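Local coordinates for porin (Rhodobacter blasticus, PDB 3PRN), which forms trimeric outer-membrane channels through which small hydrophilic solutes of up to about 0.6 kDa diffuse passively, at residues S242-G256 / V267-T279. The protein carries 1 engineered substitution. Numbering follows the deposited sequence.
Sequences SDIDRAGADTAYGIG and VSGSVQSGFANET. With C8E ((hydroxyethyloxy)tri(ethyloxy)octane), chain D.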
# COMPACT_ATOMS: atom_id res chain seq x y z
N SER A 242 19.53 27.35 21.73
CA SER A 242 18.11 27.65 22.00
C SER A 242 17.92 27.69 23.52
O SER A 242 18.55 26.88 24.22
CB SER A 242 17.18 26.61 21.35
OG SER A 242 15.79 26.90 21.43
N ASP A 243 17.08 28.56 23.99
CA ASP A 243 16.66 28.77 25.33
C ASP A 243 15.14 28.76 25.48
O ASP A 243 14.39 29.38 24.70
CB ASP A 243 17.11 30.14 25.93
CG ASP A 243 18.61 30.08 26.17
OD1 ASP A 243 19.07 29.27 27.07
OD2 ASP A 243 19.40 30.80 25.47
N ILE A 244 14.68 28.09 26.53
CA ILE A 244 13.27 28.11 26.87
C ILE A 244 13.13 28.76 28.25
O ILE A 244 14.13 28.82 28.99
CB ILE A 244 12.64 26.71 26.83
CG1 ILE A 244 13.34 25.71 27.74
CG2 ILE A 244 12.71 26.18 25.36
CD1 ILE A 244 12.67 24.35 27.84
N ASP A 245 11.95 29.21 28.60
CA ASP A 245 11.64 29.78 29.89
C ASP A 245 11.47 28.76 31.01
O ASP A 245 11.43 29.22 32.17
CB ASP A 245 10.29 30.56 29.88
CG ASP A 245 10.47 31.96 29.34
OD1 ASP A 245 11.58 32.52 29.29
OD2 ASP A 245 9.44 32.54 28.88
N ARG A 246 11.28 27.48 30.77
CA ARG A 246 11.09 26.55 31.89
C ARG A 246 12.22 26.70 32.92
O ARG A 246 13.42 26.68 32.68
CB ARG A 246 10.96 25.13 31.45
CG ARG A 246 10.47 24.07 32.40
CD ARG A 246 10.44 22.72 31.64
NE ARG A 246 11.75 22.16 31.52
CZ ARG A 246 12.33 21.44 30.55
NH1 ARG A 246 11.66 21.17 29.42
NH2 ARG A 246 13.61 21.03 30.76
N ALA A 247 11.76 26.74 34.19
CA ALA A 247 12.65 26.88 35.33
C ALA A 247 13.70 25.77 35.34
O ALA A 247 13.36 24.58 35.29
CB ALA A 247 11.82 26.62 36.65
N GLY A 248 14.94 26.17 35.38
CA GLY A 248 16.07 25.24 35.53
C GLY A 248 16.54 24.59 34.24
O GLY A 248 17.49 23.79 34.28
N ALA A 249 15.89 24.91 33.11
CA ALA A 249 16.34 24.28 31.85
C ALA A 249 17.75 24.66 31.47
O ALA A 249 18.22 25.77 31.67
CB ALA A 249 15.36 24.70 30.74
N ASP A 250 18.51 23.78 30.83
CA ASP A 250 19.81 24.05 30.25
C ASP A 250 19.61 24.76 28.90
O ASP A 250 18.57 24.69 28.27
CB ASP A 250 20.52 22.72 29.92
CG ASP A 250 20.78 21.95 31.21
OD1 ASP A 250 21.29 22.58 32.17
OD2 ASP A 250 20.48 20.74 31.30
N THR A 251 20.66 25.39 28.41
CA THR A 251 20.65 25.93 27.05
C THR A 251 20.87 24.75 26.10
O THR A 251 21.77 23.91 26.35
CB THR A 251 21.82 26.94 26.88
OG1 THR A 251 21.47 28.06 27.73
CG2 THR A 251 21.89 27.50 25.47
N ALA A 252 20.03 24.67 25.08
CA ALA A 252 20.22 23.57 24.12
C ALA A 252 21.11 24.13 23.00
O ALA A 252 21.07 25.32 22.68
CB ALA A 252 18.87 23.19 23.50
N TYR A 253 21.88 23.25 22.42
CA TYR A 253 22.75 23.62 21.32
C TYR A 253 23.03 22.41 20.43
O TYR A 253 22.86 21.25 20.73
CB TYR A 253 24.06 24.31 21.76
CG TYR A 253 24.87 23.42 22.66
CD1 TYR A 253 24.65 23.44 24.04
CD2 TYR A 253 25.82 22.57 22.14
CE1 TYR A 253 25.38 22.61 24.88
CE2 TYR A 253 26.57 21.72 22.97
CZ TYR A 253 26.33 21.75 24.33
OH TYR A 253 27.08 20.92 25.16
N GLY A 254 23.50 22.77 19.20
CA GLY A 254 23.84 21.68 18.27
C GLY A 254 24.80 22.18 17.19
O GLY A 254 24.81 23.34 16.80
N ILE A 255 25.59 21.26 16.69
CA ILE A 255 26.53 21.52 15.63
C ILE A 255 26.46 20.33 14.66
O ILE A 255 26.36 19.16 15.04
CB ILE A 255 27.96 21.75 16.16
CG1 ILE A 255 28.86 22.10 14.97
CG2 ILE A 255 28.43 20.49 16.86
CD1 ILE A 255 30.26 21.47 15.14
N GLY A 256 26.39 20.64 13.35
CA GLY A 256 26.33 19.52 12.40
C GLY A 256 26.94 19.94 11.06
O GLY A 256 27.33 21.08 10.80
N VAL A 267 24.96 13.42 2.68
CA VAL A 267 25.43 12.73 3.91
C VAL A 267 25.39 13.76 5.05
O VAL A 267 25.81 14.91 4.80
CB VAL A 267 26.85 12.25 3.76
CG1 VAL A 267 27.35 11.44 4.97
CG2 VAL A 267 26.88 11.32 2.54
N SER A 268 24.76 13.48 6.18
CA SER A 268 24.65 14.51 7.21
C SER A 268 24.89 13.87 8.58
O SER A 268 24.69 12.67 8.77
CB SER A 268 23.26 15.13 7.37
OG SER A 268 22.80 15.61 6.11
N GLY A 269 25.31 14.70 9.51
CA GLY A 269 25.56 14.24 10.88
C GLY A 269 25.42 15.43 11.86
O GLY A 269 25.47 16.57 11.41
N SER A 270 25.18 15.12 13.16
CA SER A 270 25.06 16.25 14.08
C SER A 270 25.36 15.71 15.47
O SER A 270 25.37 14.50 15.64
CB SER A 270 23.70 16.91 14.06
OG SER A 270 22.72 16.04 14.63
N VAL A 271 25.66 16.60 16.39
CA VAL A 271 25.86 16.28 17.81
C VAL A 271 25.02 17.37 18.49
O VAL A 271 25.15 18.56 18.17
CB VAL A 271 27.32 16.18 18.16
CG1 VAL A 271 27.97 17.56 18.17
CG2 VAL A 271 27.56 15.45 19.48
N GLN A 272 24.08 17.02 19.35
CA GLN A 272 23.20 18.00 19.95
C GLN A 272 23.00 17.76 21.44
O GLN A 272 23.11 16.64 21.93
CB GLN A 272 21.82 17.95 19.23
CG GLN A 272 21.92 18.26 17.74
CD GLN A 272 20.58 18.22 17.05
OE1 GLN A 272 19.60 18.86 17.46
NE2 GLN A 272 20.45 17.41 16.00
N SER A 273 22.67 18.81 22.15
CA SER A 273 22.47 18.73 23.62
C SER A 273 21.15 19.41 23.96
O SER A 273 20.94 20.56 23.54
CB SER A 273 23.70 19.39 24.27
OG SER A 273 23.66 19.23 25.66
N GLY A 274 20.25 18.73 24.68
CA GLY A 274 18.95 19.19 24.98
C GLY A 274 18.72 20.10 26.18
O GLY A 274 19.67 20.44 26.89
N PHE A 275 17.47 20.46 26.43
CA PHE A 275 17.11 21.31 27.56
C PHE A 275 17.24 20.58 28.92
O PHE A 275 17.34 21.26 29.95
CB PHE A 275 15.69 21.86 27.42
CG PHE A 275 15.50 22.64 26.14
CD1 PHE A 275 16.07 23.85 25.95
CD2 PHE A 275 14.67 22.07 25.13
CE1 PHE A 275 15.85 24.60 24.80
CE2 PHE A 275 14.49 22.79 23.97
CZ PHE A 275 15.07 24.05 23.78
N ALA A 276 17.28 19.26 28.91
CA ALA A 276 17.45 18.47 30.12
C ALA A 276 18.78 17.74 30.07
O ALA A 276 18.94 16.64 30.58
CB ALA A 276 16.30 17.46 30.26
N ASN A 277 19.75 18.35 29.41
CA ASN A 277 21.05 17.75 29.26
C ASN A 277 21.12 16.45 28.46
O ASN A 277 22.19 15.80 28.54
CB ASN A 277 21.58 17.40 30.70
CG ASN A 277 23.06 17.76 30.74
OD1 ASN A 277 23.49 18.65 29.99
ND2 ASN A 277 23.87 17.12 31.55
N GLU A 278 20.12 16.04 27.71
CA GLU A 278 20.23 14.84 26.88
C GLU A 278 21.30 15.07 25.80
O GLU A 278 21.40 16.17 25.23
CB GLU A 278 18.97 14.66 26.00
CG GLU A 278 17.66 14.78 26.77
CD GLU A 278 17.08 16.17 26.67
OE1 GLU A 278 17.80 17.18 27.02
OE2 GLU A 278 15.88 16.34 26.24
N THR A 279 22.09 14.06 25.51
CA THR A 279 23.08 14.15 24.42
C THR A 279 22.64 13.18 23.30
O THR A 279 22.33 12.02 23.54
CB THR A 279 24.47 13.77 24.91
OG1 THR A 279 24.82 14.58 26.02
CG2 THR A 279 25.54 13.96 23.84
C1 C8E D . 28.95 5.28 17.34
C2 C8E D . 28.00 6.28 17.88
C3 C8E D . 28.24 7.61 17.37
C4 C8E D . 27.48 7.71 16.10
C5 C8E D . 27.30 9.18 15.96
C6 C8E D . 28.02 9.63 14.79
C7 C8E D . 28.29 11.02 15.13
C8 C8E D . 29.15 11.57 14.05
O9 C8E D . 29.01 12.94 13.65
C10 C8E D . 29.56 13.92 14.52
C11 C8E D . 28.90 15.23 14.18
O12 C8E D . 29.50 15.81 12.98
C13 C8E D . 29.74 17.23 13.11
C14 C8E D . 31.12 17.96 12.98
O15 C8E D . 31.32 19.38 13.31
C16 C8E D . 31.65 20.13 12.11
C17 C8E D . 33.14 20.16 11.75
O18 C8E D . 33.85 21.11 10.93
C19 C8E D . 33.39 21.36 9.58
C20 C8E D . 33.92 20.63 8.28
O21 C8E D . 33.53 19.23 8.23
O HOH W 1 22.25 21.39 26.77
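Phe275 slots its ring between Ile244 and Ala252. Ile244 CG2 lies over one face, 3.9 Å from the ring centroid, and Ala252 CB makes the matching CH-pi contact on the opposite face, both displaced toward the rim. With chi1 near +60° (57°), Ile244 also brings CG1 and CD1 along the ring, CD1 reaching Phe275 CG at 3.7 Å. Ser242 OG sits in plane at the ring edge, its hydroxyl hydrogen-bonded to Thr225. Asp250 N donates to the backbone Phe275 O at 2.9 Å. One water donates to Thr251 O and Gly274 O and accepts from Ser273 OG. Tyr253, its CG wedged between backbone N and carbonyl carbon (chi1 59°), folds its ring over the hydrogen-bonded partner Ser273, whose CB lies 3.8 Å from the ring centroid. In the next such pair, Ile255 and Val271 run side by side on the same face, where detergent touches Ile255, consistent with the outside of a porin wall. On the inward face, Gln272 NE2 donates to Ser270 OG at 3.0 Å; Tyr240 and Asp282 bind Gln272 OE1 and Ser270 OG respectively. This antiparallel hairpin of the 16-stranded barrel, strands 252-262 and 265-273, lies between strands 235-244 and 279-288.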